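Local coordinates for Mlr7391 protein (Mesorhizobium loti, PDB 3HK4) that is of unknown function but carries a SnoaL-like domain of the NTF2-like fold and may be a polyketide cyclase, at residues 23-28 with 43-48; 27-32 with 120-125; 32-37 with 85-90; 50-55 with 70-75; 102-107 with 113-118. All blocks are in the same frame, centred on the assembly; numbering follows the deposited sequence. Where two conformers were deposited one is given.

Contact 1 (23-28 with 43-48); sequences AEIAKD and EKYNAD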
# COMPACT_ATOMS: atom_id res chain seq x y z
N ALA A 23 -25.47 1.69 -16.06
CA ALA A 23 -26.22 2.54 -15.15
C ALA A 23 -26.56 1.80 -13.81
O ALA A 23 -26.47 2.37 -12.71
CB ALA A 23 -27.47 3.03 -15.84
N GLU A 24 -26.96 0.55 -13.92
CA GLU A 24 -27.32 -0.30 -12.77
C GLU A 24 -26.15 -0.58 -11.82
O GLU A 24 -26.26 -0.41 -10.60
CB GLU A 24 -27.91 -1.62 -13.28
CG GLU A 24 -29.34 -1.45 -13.81
CD GLU A 24 -29.93 -2.69 -14.52
OE1 GLU A 24 -29.16 -3.58 -14.95
OE2 GLU A 24 -31.17 -2.76 -14.65
N ILE A 25 -25.05 -1.05 -12.40
CA ILE A 25 -23.80 -1.28 -11.71
C ILE A 25 -23.34 -0.00 -11.06
O ILE A 25 -23.00 0.02 -9.88
CB ILE A 25 -22.72 -1.73 -12.71
CG1 ILE A 25 -23.02 -3.11 -13.22
CG2 ILE A 25 -21.32 -1.71 -12.08
CD1 ILE A 25 -22.08 -3.53 -14.34
N ALA A 26 -23.35 1.08 -11.81
CA ALA A 26 -22.92 2.36 -11.29
C ALA A 26 -23.71 2.79 -10.07
O ALA A 26 -23.12 3.30 -9.11
CB ALA A 26 -23.02 3.44 -12.39
N LYS A 27 -25.03 2.65 -10.14
CA LYS A 27 -25.91 3.02 -9.05
C LYS A 27 -25.70 2.14 -7.84
O LYS A 27 -25.61 2.62 -6.72
CB LYS A 27 -27.35 2.93 -9.52
CG LYS A 27 -28.40 3.28 -8.46
CD LYS A 27 -29.82 2.97 -8.98
CE LYS A 27 -30.92 3.42 -7.97
NZ LYS A 27 -30.90 2.74 -6.65
N ASP A 28 -25.56 0.85 -8.05
CA ASP A 28 -25.37 -0.05 -6.90
C ASP A 28 -24.04 0.27 -6.22
O ASP A 28 -23.99 0.48 -5.02
CB ASP A 28 -25.43 -1.50 -7.37
CG ASP A 28 -25.41 -2.49 -6.25
OD1 ASP A 28 -25.97 -2.21 -5.19
OD2 ASP A 28 -24.83 -3.58 -6.46
N GLU A 43 -15.47 -6.15 -3.50
CA GLU A 43 -15.60 -7.60 -3.70
C GLU A 43 -16.67 -7.93 -4.72
O GLU A 43 -16.54 -8.89 -5.51
CB GLU A 43 -15.89 -8.27 -2.34
CG GLU A 43 -15.89 -9.78 -2.34
CD GLU A 43 -17.13 -10.42 -2.91
OE1 GLU A 43 -18.25 -9.92 -2.67
OE2 GLU A 43 -17.00 -11.48 -3.58
N LYS A 44 -17.76 -7.20 -4.71
CA LYS A 44 -18.83 -7.49 -5.69
C LYS A 44 -18.47 -7.14 -7.13
O LYS A 44 -18.80 -7.87 -8.07
CB LYS A 44 -20.13 -6.73 -5.30
CG LYS A 44 -21.39 -7.11 -6.13
CD LYS A 44 -22.62 -6.45 -5.59
CE LYS A 44 -23.82 -6.72 -6.42
NZ LYS A 44 -24.99 -6.16 -5.71
N TYR A 45 -17.77 -6.04 -7.31
CA TYR A 45 -17.60 -5.52 -8.65
C TYR A 45 -16.21 -5.51 -9.23
O TYR A 45 -16.09 -5.42 -10.44
CB TYR A 45 -18.17 -4.09 -8.70
CG TYR A 45 -19.69 -4.06 -8.62
CD1 TYR A 45 -20.45 -4.59 -9.63
CD2 TYR A 45 -20.35 -3.50 -7.54
CE1 TYR A 45 -21.79 -4.61 -9.59
CE2 TYR A 45 -21.73 -3.50 -7.48
CZ TYR A 45 -22.45 -4.02 -8.55
OH TYR A 45 -23.84 -4.10 -8.57
N ASN A 46 -15.16 -5.60 -8.42
CA ASN A 46 -13.83 -5.47 -8.99
C ASN A 46 -13.45 -6.69 -9.78
O ASN A 46 -13.69 -7.81 -9.36
CB ASN A 46 -12.75 -5.24 -7.96
CG ASN A 46 -12.81 -3.88 -7.31
OD1 ASN A 46 -13.49 -2.95 -7.79
ND2 ASN A 46 -12.00 -3.72 -6.25
N ALA A 47 -12.84 -6.47 -10.93
CA ALA A 47 -12.33 -7.59 -11.74
C ALA A 47 -11.13 -8.14 -11.03
O ALA A 47 -10.45 -7.40 -10.32
CB ALA A 47 -11.92 -7.11 -13.13
N ASP A 48 -10.84 -9.42 -11.18
CA ASP A 48 -9.69 -10.02 -10.50
C ASP A 48 -8.36 -9.33 -10.84
O ASP A 48 -7.42 -9.32 -10.04
CB ASP A 48 -9.55 -11.48 -10.92
CG ASP A 48 -10.64 -12.38 -10.34
OD1 ASP A 48 -11.39 -11.94 -9.42
OD2 ASP A 48 -10.72 -13.54 -10.81
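D28 OD2 takes two donors from helix 38-45. K44 NZ forms a salt bridge with it at 2.7 Å, coming in on the syn side of the carboxylate, 19° out of its plane. Y45 OH is modelled as donating to the same oxygen, but at 2.4 Å that bond is very short and its length is doubtful. The contact joins the first two helices of the NTF2-like fold, 22-34 and 38-45. D28 OD2 lies in the plane of the Y45 ring, at its edge, and the carboxylate stands nearly upright to that plane. K44 runs straight out from CG, and this extension carries NZ across to D28. Its CG rests over the centre of one face of the Y45 ring. I25 supplies the apolar part. Its chi1 of -69° puts CG1 beside the backbone N and leaves CG2 anti to it, turned to the Y45 ring. CG2 makes an off-centre CH-pi contact, 4.2 Å from the ring centroid. M20 packs on both I25 and Y45. I25 CG2 lies 3.9 Å from both Y45 CE1 and Y45 CD1.

Contact 2 (27-32 with 120-125); sequences KDFTEL and GLYTVK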
# COMPACT_ATOMS: atom_id res chain seq x y z
N LYS A 27 -25.03 2.65 -10.14
CA LYS A 27 -25.91 3.02 -9.05
C LYS A 27 -25.70 2.14 -7.84
O LYS A 27 -25.61 2.62 -6.72
CB LYS A 27 -27.35 2.93 -9.52
CG LYS A 27 -28.40 3.28 -8.46
CD LYS A 27 -29.82 2.97 -8.98
CE LYS A 27 -30.92 3.42 -7.97
NZ LYS A 27 -30.90 2.74 -6.65
N ASP A 28 -25.56 0.85 -8.05
CA ASP A 28 -25.37 -0.05 -6.90
C ASP A 28 -24.04 0.27 -6.22
O ASP A 28 -23.99 0.48 -5.02
CB ASP A 28 -25.43 -1.50 -7.37
CG ASP A 28 -25.41 -2.49 -6.25
OD1 ASP A 28 -25.97 -2.21 -5.19
OD2 ASP A 28 -24.83 -3.58 -6.46
N PHE A 29 -22.97 0.31 -6.99
CA PHE A 29 -21.61 0.58 -6.49
C PHE A 29 -21.57 1.89 -5.73
O PHE A 29 -21.01 1.96 -4.65
CB PHE A 29 -20.66 0.60 -7.70
CG PHE A 29 -19.23 0.82 -7.38
CD1 PHE A 29 -18.41 -0.21 -7.08
CD2 PHE A 29 -18.68 2.09 -7.46
CE1 PHE A 29 -17.05 0.03 -6.81
CE2 PHE A 29 -17.35 2.33 -7.19
CZ PHE A 29 -16.54 1.28 -6.87
N THR A 30 -22.21 2.92 -6.27
CA THR A 30 -22.24 4.25 -5.62
C THR A 30 -22.98 4.19 -4.30
O THR A 30 -22.52 4.75 -3.31
CB THR A 30 -22.87 5.30 -6.56
OG1 THR A 30 -22.09 5.30 -7.77
CG2 THR A 30 -22.86 6.71 -5.90
N GLU A 31 -24.12 3.52 -4.28
CA GLU A 31 -24.89 3.41 -3.06
C GLU A 31 -24.10 2.68 -1.99
O GLU A 31 -24.11 3.04 -0.83
CB GLU A 31 -26.24 2.73 -3.35
CG GLU A 31 -27.21 3.62 -4.12
CD GLU A 31 -28.52 2.90 -4.55
OE1 GLU A 31 -28.74 1.72 -4.18
OE2 GLU A 31 -29.32 3.54 -5.29
N LEU A 32 -23.42 1.61 -2.39
CA LEU A 32 -22.59 0.89 -1.47
C LEU A 32 -21.48 1.77 -0.90
O LEU A 32 -21.24 1.79 0.33
CB LEU A 32 -22.04 -0.40 -2.15
CG LEU A 32 -23.02 -1.53 -2.36
CD1 LEU A 32 -22.40 -2.63 -3.31
CD2 LEU A 32 -23.40 -2.15 -1.05
N GLY A 120 -13.04 10.04 -9.23
CA GLY A 120 -12.70 8.64 -9.59
C GLY A 120 -13.39 8.24 -10.90
O GLY A 120 -14.57 8.48 -11.06
N LEU A 121 -12.66 7.60 -11.81
CA LEU A 121 -13.24 7.13 -13.07
C LEU A 121 -13.15 5.62 -13.13
O LEU A 121 -12.06 5.07 -12.98
CB LEU A 121 -12.51 7.73 -14.27
CG LEU A 121 -13.06 7.48 -15.66
CD1 LEU A 121 -14.42 8.24 -15.88
CD2 LEU A 121 -12.05 7.92 -16.69
N TYR A 122 -14.30 4.96 -13.35
CA TYR A 122 -14.38 3.52 -13.26
C TYR A 122 -14.72 2.96 -14.61
O TYR A 122 -15.66 3.42 -15.17
CB TYR A 122 -15.42 3.10 -12.23
CG TYR A 122 -15.08 3.62 -10.83
CD1 TYR A 122 -15.50 4.85 -10.41
CD2 TYR A 122 -14.32 2.84 -9.96
CE1 TYR A 122 -15.15 5.34 -9.14
CE2 TYR A 122 -13.96 3.32 -8.70
CZ TYR A 122 -14.38 4.56 -8.31
OH TYR A 122 -14.06 5.03 -7.05
N THR A 123 -13.92 2.04 -15.11
CA THR A 123 -14.19 1.36 -16.39
C THR A 123 -14.76 -0.05 -16.14
O THR A 123 -14.21 -0.83 -15.35
CB THR A 123 -12.93 1.19 -17.16
OG1 THR A 123 -12.35 2.47 -17.37
CG2 THR A 123 -13.19 0.51 -18.50
N VAL A 124 -15.84 -0.38 -16.86
CA VAL A 124 -16.55 -1.66 -16.68
C VAL A 124 -16.44 -2.49 -17.93
O VAL A 124 -16.67 -1.99 -19.03
CB VAL A 124 -18.00 -1.40 -16.38
CG1 VAL A 124 -18.80 -2.68 -16.23
CG2 VAL A 124 -18.10 -0.54 -15.06
N LYS A 125 -16.10 -3.75 -17.76
CA LYS A 125 -15.97 -4.67 -18.86
C LYS A 125 -16.58 -5.98 -18.36
O LYS A 125 -16.21 -6.47 -17.32
CB LYS A 125 -14.50 -4.80 -19.27
CG LYS A 125 -14.21 -5.74 -20.42
CD LYS A 125 -12.69 -6.10 -20.52
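F29 puts the edge of its ring against a face of the Y122 ring. The two centroids are 5.0 Å apart and the planes meet at 61°, a tilted edge-to-face pair. F29 CE2 sits above the Y122 ring plane, offset toward the rim. F29 CZ is close beside it, 3.8 Å from Y122 CE2. No hydrogen bond crosses here, and the contact is purely aromatic packing between two buried residues. The F29 torsion explains the reach. CG is anti to the backbone N (chi1 -178°), which carries the ring from the helix toward the sheet.

This is helix 22-34 lying against strand 114-125, the helix-on-sheet packing of the NTF2-like fold. The second shell is also largely aromatic. F97, on the neighbouring strand 96-107, stacks with the Y122 ring and meets the F29 ring at about 70°, so three rings are gathered between helix and sheet. F29 also touches A41 and Y45 of helix 38-45 and I129 of strand 128-135, and F134 of that strand packs on Y122. G120 lies two residues before Y122 in the same strand and has no side chain to crowd Y122 OH.

Contact 3 (32-37 with 85-90); sequences LLKQGD and GSVEGP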
# COMPACT_ATOMS: atom_id res chain seq x y z
N LEU A 32 -23.42 1.61 -2.39
CA LEU A 32 -22.59 0.89 -1.47
C LEU A 32 -21.48 1.77 -0.90
O LEU A 32 -21.24 1.79 0.33
CB LEU A 32 -22.04 -0.40 -2.15
CG LEU A 32 -23.02 -1.53 -2.36
CD1 LEU A 32 -22.40 -2.63 -3.31
CD2 LEU A 32 -23.40 -2.15 -1.05
N LEU A 33 -20.83 2.56 -1.75
CA LEU A 33 -19.78 3.48 -1.22
C LEU A 33 -20.39 4.50 -0.28
O LEU A 33 -19.84 4.73 0.82
CB LEU A 33 -19.00 4.20 -2.32
CG LEU A 33 -18.21 3.35 -3.32
CD1 LEU A 33 -17.32 4.27 -4.20
CD2 LEU A 33 -17.42 2.24 -2.70
N LYS A 34 -21.51 5.12 -0.68
CA LYS A 34 -22.17 6.08 0.21
C LYS A 34 -22.52 5.49 1.58
O LYS A 34 -22.43 6.18 2.60
CB LYS A 34 -23.47 6.60 -0.39
CG LYS A 34 -23.28 7.52 -1.57
CD LYS A 34 -24.64 7.99 -2.01
CE LYS A 34 -24.54 8.93 -3.16
NZ LYS A 34 -25.88 9.35 -3.56
N GLN A 35 -22.94 4.23 1.59
CA GLN A 35 -23.31 3.50 2.82
C GLN A 35 -22.12 3.06 3.66
O GLN A 35 -22.28 2.55 4.76
CB GLN A 35 -24.16 2.30 2.46
CG GLN A 35 -25.56 2.68 1.95
CD GLN A 35 -26.26 1.56 1.18
OE1 GLN A 35 -25.87 0.39 1.28
NE2 GLN A 35 -27.27 1.93 0.39
N GLY A 36 -20.93 3.22 3.11
CA GLY A 36 -19.68 2.90 3.79
C GLY A 36 -19.21 1.49 3.51
O GLY A 36 -18.23 1.09 4.09
N ASP A 37 -19.87 0.76 2.60
CA ASP A 37 -19.53 -0.63 2.32
C ASP A 37 -18.53 -0.72 1.20
O ASP A 37 -18.75 -1.37 0.16
CB ASP A 37 -20.78 -1.43 2.01
CG ASP A 37 -20.54 -2.91 2.03
OD1 ASP A 37 -19.41 -3.35 2.35
OD2 ASP A 37 -21.50 -3.63 1.76
N GLY A 85 -17.76 13.46 4.94
CA GLY A 85 -17.73 13.77 3.50
C GLY A 85 -18.89 13.20 2.68
O GLY A 85 -19.88 12.68 3.24
N SER A 86 -18.76 13.30 1.35
CA SER A 86 -19.82 12.88 0.45
C SER A 86 -19.32 12.24 -0.85
O SER A 86 -18.19 12.42 -1.23
CB SER A 86 -20.69 14.10 0.11
OG SER A 86 -20.00 15.08 -0.65
N VAL A 87 -20.20 11.49 -1.50
CA VAL A 87 -19.92 10.89 -2.78
C VAL A 87 -20.99 11.43 -3.69
O VAL A 87 -22.16 11.35 -3.35
CB VAL A 87 -20.08 9.38 -2.72
CG1 VAL A 87 -19.74 8.75 -4.09
CG2 VAL A 87 -19.22 8.82 -1.65
N GLU A 88 -20.59 12.03 -4.81
CA GLU A 88 -21.51 12.56 -5.78
C GLU A 88 -21.40 11.75 -7.05
O GLU A 88 -20.30 11.45 -7.52
CB GLU A 88 -21.19 14.02 -6.13
CG GLU A 88 -21.67 15.06 -5.13
CD GLU A 88 -21.15 16.45 -5.44
OE1 GLU A 88 -20.51 16.65 -6.52
OE2 GLU A 88 -21.36 17.34 -4.60
N GLY A 89 -22.54 11.44 -7.64
CA GLY A 89 -22.61 10.69 -8.86
C GLY A 89 -23.62 9.58 -8.67
O GLY A 89 -24.38 9.60 -7.71
N PRO A 90 -23.58 8.58 -9.52
CA PRO A 90 -22.60 8.38 -10.61
C PRO A 90 -22.90 9.23 -11.83
O PRO A 90 -24.04 9.51 -12.10
CB PRO A 90 -22.81 6.92 -11.01
CG PRO A 90 -24.28 6.63 -10.65
CD PRO A 90 -24.60 7.51 -9.46
O HOH W 1 -24.92 11.50 -5.42
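K34 meets strand 80-93 at a peptide group rather than a ring. Its CE lies 3.4 Å from V87 O, well to one side of the carbonyl plane. Water 1 is on that same side, a weak donor to V87 O at 3.5 Å. The water also accepts from K34 NZ at 3.0 Å and from G89 N at 3.3 Å. Nearer the helix, K34 CG packs on V87 CB at 3.9 Å. The K34 chain is fully extended beyond CG, which lets it run past V87 and deliver NZ to the water. V87 also touches T30, L99 and F101. Helix 22-34 ends here in a Schellman motif at G36, with D37 N bonded to L32 O at 2.8 Å and G36 N to L33 O at 3.0 Å. D37 is then the N-cap of helix 38-45, through OD1 to G40 N. The last turn of the helix is thus tied to the sheet's outer strand by methylene packing and one bridging water. K34 is exposed, so its ammonium charge probably stays well solvated.

Contact 4 (50-55 with 70-75); sequences IASYEA and RQKSQW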
# COMPACT_ATOMS: atom_id res chain seq x y z
N ILE A 50 -8.17 -6.04 -11.66
CA ILE A 50 -8.39 -4.62 -11.63
C ILE A 50 -7.07 -3.80 -11.51
O ILE A 50 -6.23 -4.09 -10.67
CB ILE A 50 -9.36 -4.24 -10.48
CG1 ILE A 50 -9.68 -2.76 -10.55
CG2 ILE A 50 -8.81 -4.73 -9.08
CD1 ILE A 50 -10.89 -2.25 -9.74
N ALA A 51 -6.93 -2.75 -12.34
CA ALA A 51 -5.81 -1.79 -12.29
C ALA A 51 -6.29 -0.52 -11.61
O ALA A 51 -7.35 -0.03 -11.92
CB ALA A 51 -5.35 -1.48 -13.71
N SER A 52 -5.54 -0.01 -10.64
CA SER A 52 -5.92 1.18 -9.89
C SER A 52 -4.81 2.19 -10.05
O SER A 52 -3.64 1.89 -9.76
CB SER A 52 -6.10 0.82 -8.43
OG SER A 52 -6.55 1.96 -7.66
N TYR A 53 -5.16 3.41 -10.44
CA TYR A 53 -4.21 4.46 -10.72
C TYR A 53 -4.47 5.73 -9.91
O TYR A 53 -5.47 6.39 -10.12
CB TYR A 53 -4.30 4.84 -12.23
CG TYR A 53 -3.93 3.76 -13.18
CD1 TYR A 53 -2.62 3.56 -13.54
CD2 TYR A 53 -4.90 2.93 -13.74
CE1 TYR A 53 -2.28 2.57 -14.44
CE2 TYR A 53 -4.57 1.96 -14.60
CZ TYR A 53 -3.26 1.76 -14.93
OH TYR A 53 -2.93 0.77 -15.80
N GLU A 54 -3.55 6.07 -9.01
CA GLU A 54 -3.62 7.34 -8.27
C GLU A 54 -3.03 8.39 -9.20
O GLU A 54 -2.38 8.05 -10.19
CB GLU A 54 -2.82 7.26 -6.97
CG GLU A 54 -3.46 6.37 -5.91
CD GLU A 54 -4.74 6.98 -5.33
OE1 GLU A 54 -4.94 8.21 -5.49
OE2 GLU A 54 -5.53 6.23 -4.69
N ALA A 55 -3.27 9.66 -8.90
CA ALA A 55 -2.82 10.78 -9.73
C ALA A 55 -1.39 11.19 -9.41
O ALA A 55 -0.69 11.74 -10.27
CB ALA A 55 -3.74 12.00 -9.55
N ARG A 70 -7.40 -4.73 -2.22
CA ARG A 70 -7.94 -4.93 -0.90
C ARG A 70 -6.87 -4.60 0.15
O ARG A 70 -7.14 -4.00 1.21
CB ARG A 70 -8.42 -6.40 -0.81
CG ARG A 70 -9.08 -6.75 0.43
CD ARG A 70 -9.42 -8.23 0.41
NE ARG A 70 -9.72 -8.62 1.78
CZ ARG A 70 -9.70 -9.86 2.26
NH1 ARG A 70 -9.32 -10.88 1.50
NH2 ARG A 70 -10.02 -10.07 3.54
N GLN A 71 -5.63 -4.99 -0.14
CA GLN A 71 -4.54 -4.71 0.79
C GLN A 71 -4.23 -3.24 0.84
O GLN A 71 -4.04 -2.67 1.90
CB GLN A 71 -3.31 -5.52 0.37
CG GLN A 71 -3.50 -7.01 0.61
CD GLN A 71 -2.67 -7.93 -0.28
OE1 GLN A 71 -1.92 -7.48 -1.14
NE2 GLN A 71 -2.77 -9.27 -0.02
N LYS A 72 -4.15 -2.60 -0.32
CA LYS A 72 -3.93 -1.17 -0.38
C LYS A 72 -5.04 -0.46 0.38
O LYS A 72 -4.82 0.50 1.14
CB LYS A 72 -3.96 -0.71 -1.85
CG LYS A 72 -3.80 0.82 -2.02
CD LYS A 72 -3.62 1.28 -3.47
CE LYS A 72 -4.89 2.00 -4.04
NZ LYS A 72 -4.75 2.71 -5.41
N SER A 73 -6.26 -0.93 0.17
CA SER A 73 -7.42 -0.26 0.80
C SER A 73 -7.37 -0.42 2.30
O SER A 73 -7.69 0.48 3.04
CB SER A 73 -8.72 -0.85 0.25
OG SER A 73 -8.79 -0.68 -1.16
N GLN A 74 -7.00 -1.60 2.77
CA GLN A 74 -6.85 -1.77 4.22
C GLN A 74 -5.71 -0.93 4.75
O GLN A 74 -5.77 -0.36 5.87
CB GLN A 74 -6.58 -3.24 4.53
CG GLN A 74 -6.56 -3.57 6.04
CD GLN A 74 -7.84 -3.21 6.76
OE1 GLN A 74 -8.92 -3.35 6.20
NE2 GLN A 74 -7.72 -2.71 8.00
N TRP A 75 -4.64 -0.87 3.99
CA TRP A 75 -3.48 -0.02 4.40
C TRP A 75 -3.96 1.41 4.59
O TRP A 75 -3.66 2.06 5.61
CB TRP A 75 -2.32 -0.07 3.39
CG TRP A 75 -1.21 0.84 3.77
CD1 TRP A 75 -0.14 0.53 4.54
CD2 TRP A 75 -1.11 2.26 3.50
NE1 TRP A 75 0.64 1.64 4.73
CE2 TRP A 75 0.07 2.72 4.13
CE3 TRP A 75 -1.89 3.17 2.80
CZ2 TRP A 75 0.49 4.04 4.07
CZ3 TRP A 75 -1.49 4.52 2.75
CH2 TRP A 75 -0.29 4.93 3.38
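K72 reaches from helix 66-78 across to S52 on strand 50-53. Its CB points toward the strand, with CG anti to the backbone N (chi1 177°). The chain turns at chi3, which at 107° is away from a staggered value. This bend brings CE to 4.0 Å from S52 OG. NZ then donates to S52 OG at 3.0 Å. S52 OG is shared, since it is also hydrogen-bonded to E132 OE2 on strand 128-135. NZ has a second, weaker partner in E54 OE2, a long salt bridge at 3.7 Å. E54 was modelled in two conformers, so this pair is less certain. A methionine in place of K72 would probably leave S52 OG without this donor and E54 without the nearby positive charge. L69, three residues before K72, also packs on S52.

W75 of the second subunit packs on K72, and M60 of that subunit on E54. The contact therefore borders directly on the second subunit. W75 NE1 of this chain bonds to S63 OG of the second subunit. A long helix laid against the strands of a curved sheet in this way is typical of the NTF2-like fold.

Contact 5 (102-107 with 113-118); sequences KFDVTP and RVTMDE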
# COMPACT_ATOMS: atom_id res chain seq x y z
N LYS A 102 -15.55 14.12 -1.85
CA LYS A 102 -15.11 15.29 -1.06
C LYS A 102 -15.24 14.87 0.41
O LYS A 102 -16.35 14.63 0.90
CB LYS A 102 -15.90 16.58 -1.36
CG LYS A 102 -15.13 17.84 -0.92
CD LYS A 102 -15.95 19.14 -0.91
CE LYS A 102 -16.15 19.77 -2.29
NZ LYS A 102 -16.83 21.14 -2.18
N PHE A 103 -14.12 14.71 1.09
CA PHE A 103 -14.11 14.27 2.49
C PHE A 103 -12.93 14.83 3.27
O PHE A 103 -11.87 15.08 2.70
CB PHE A 103 -14.05 12.73 2.55
CG PHE A 103 -12.87 12.13 1.82
CD1 PHE A 103 -12.94 11.86 0.45
CD2 PHE A 103 -11.69 11.84 2.50
CE1 PHE A 103 -11.83 11.29 -0.24
CE2 PHE A 103 -10.58 11.28 1.81
CZ PHE A 103 -10.66 10.99 0.44
N ASP A 104 -13.14 15.06 4.56
CA ASP A 104 -12.07 15.46 5.45
C ASP A 104 -11.46 14.19 5.97
O ASP A 104 -12.16 13.22 6.25
CB ASP A 104 -12.54 16.35 6.63
CG ASP A 104 -12.82 17.80 6.20
OD1 ASP A 104 -12.73 18.15 5.01
OD2 ASP A 104 -13.13 18.61 7.08
N VAL A 105 -10.14 14.21 6.14
CA VAL A 105 -9.41 13.06 6.59
C VAL A 105 -8.17 13.52 7.36
O VAL A 105 -7.62 14.58 7.08
CB VAL A 105 -8.96 12.20 5.36
CG1 VAL A 105 -8.06 12.97 4.48
CG2 VAL A 105 -8.21 11.01 5.80
N THR A 106 -7.75 12.74 8.34
CA THR A 106 -6.53 13.03 9.05
C THR A 106 -5.57 11.88 8.83
O THR A 106 -5.76 10.78 9.40
CB THR A 106 -6.72 13.19 10.56
OG1 THR A 106 -7.59 14.29 10.82
CG2 THR A 106 -5.37 13.46 11.21
N PRO A 107 -4.54 12.11 8.01
CA PRO A 107 -3.51 11.11 7.80
C PRO A 107 -2.67 10.92 9.06
O PRO A 107 -2.27 11.91 9.71
CB PRO A 107 -2.64 11.74 6.72
CG PRO A 107 -3.48 12.75 6.08
CD PRO A 107 -4.26 13.32 7.22
N ARG A 113 -5.53 17.46 9.74
CA ARG A 113 -6.75 17.22 9.01
C ARG A 113 -6.83 18.02 7.73
O ARG A 113 -6.63 19.23 7.74
CB ARG A 113 -7.88 17.62 9.89
CG ARG A 113 -9.23 17.45 9.29
CD ARG A 113 -10.24 17.74 10.38
NE ARG A 113 -11.59 17.68 9.85
CZ ARG A 113 -12.67 17.32 10.54
NH1 ARG A 113 -12.60 16.94 11.82
NH2 ARG A 113 -13.84 17.33 9.93
N VAL A 114 -7.16 17.35 6.64
CA VAL A 114 -7.24 18.00 5.33
C VAL A 114 -8.51 17.59 4.63
O VAL A 114 -9.14 16.62 5.01
CB VAL A 114 -6.04 17.61 4.43
CG1 VAL A 114 -4.76 18.16 5.03
CG2 VAL A 114 -5.97 16.08 4.23
N THR A 115 -8.88 18.36 3.61
CA THR A 115 -10.02 18.00 2.81
C THR A 115 -9.49 17.44 1.52
O THR A 115 -8.67 18.07 0.89
CB THR A 115 -10.89 19.22 2.50
OG1 THR A 115 -11.51 19.65 3.71
CG2 THR A 115 -11.96 18.87 1.52
N MSE A 116 -9.95 16.25 1.17
CA MSE A 116 -9.60 15.63 -0.07
C MSE A 116 -10.74 15.92 -1.04
O MSE A 116 -11.90 16.01 -0.64
CB MSE A 116 -9.41 14.13 0.12
CG MSE A 116 -8.21 13.81 1.02
SE MSE A 116 -6.50 14.56 0.37
CE MSE A 116 -5.37 13.97 1.81
N ASP A 117 -10.39 16.18 -2.29
CA ASP A 117 -11.41 16.44 -3.29
C ASP A 117 -10.89 15.76 -4.54
O ASP A 117 -9.88 16.17 -5.11
CB ASP A 117 -11.57 17.95 -3.44
CG ASP A 117 -12.77 18.35 -4.29
OD1 ASP A 117 -13.46 17.52 -4.89
OD2 ASP A 117 -13.03 19.56 -4.36
N GLU A 118 -11.53 14.67 -4.90
CA GLU A 118 -11.09 13.90 -6.05
C GLU A 118 -12.22 13.32 -6.89
O GLU A 118 -13.38 13.23 -6.47
CB GLU A 118 -10.11 12.80 -5.60
CG GLU A 118 -10.50 11.92 -4.48
CD GLU A 118 -9.53 10.73 -4.31
OE1 GLU A 118 -8.35 10.86 -4.74
OE2 GLU A 118 -9.99 9.68 -3.76
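D104 OD2 is held twice by R113. NH2 donates to it at 3.2 Å, within the guanidinium plane and onto the anti lone pair, in a salt bridge. NE adds a weak bond at 3.3 Å. Carboxylate and guanidinium planes are 83° apart. D104 OD1 faces T115 OG1, but their 2.3 Å separation is too short to trust. D104 and T115 lie on one face of a twisted antiparallel hairpin, 96-107 and 114-125, with R113 just before the second strand. F103 with M116 and V105 with V114 are its hydrogen-bonded pairs; V114 N reaches V105 O at 2.8 Å. Their side chains occupy the other face. M116 is a selenomethionine, taken here in one of two conformers. The F103 chi1 of 57° swings its ring under M116 CB, 3.6 Å from the centroid. V105 CG1 touches M116 CG at 3.6 Å. W76 of helix 66-78 packs on F103 and V105. Alanine at F103 is likely to leave M116 CB without its ring and a gap beside W76.

How the contacts relate
Contacts 1, 2 and 3 follow one another along helix 22-34. Contact 1 shares K27 and D28 with contact 2, and contact 2 shares L32 with contact 3. The centres of contacts 1 and 2 are about 5 Å apart, those of contacts 2 and 3 about 10 Å. Contacts 2 to 5 all reach the same mixed sheet. Contact 4 lies on the opposite side of the chain's centre from contacts 2 and 3. Contacts 3, 4 and 5 are nested inside the long loop closed by contact 2. Contact 5 is remote from contact 1, with centres about 25 Å apart. Contacts 3 and 5 meet where S86 N probably bonds to K102 O. One sheet thus carries helix 22-34, helix 66-78 at the subunit interface, and the hairpin of contact 5.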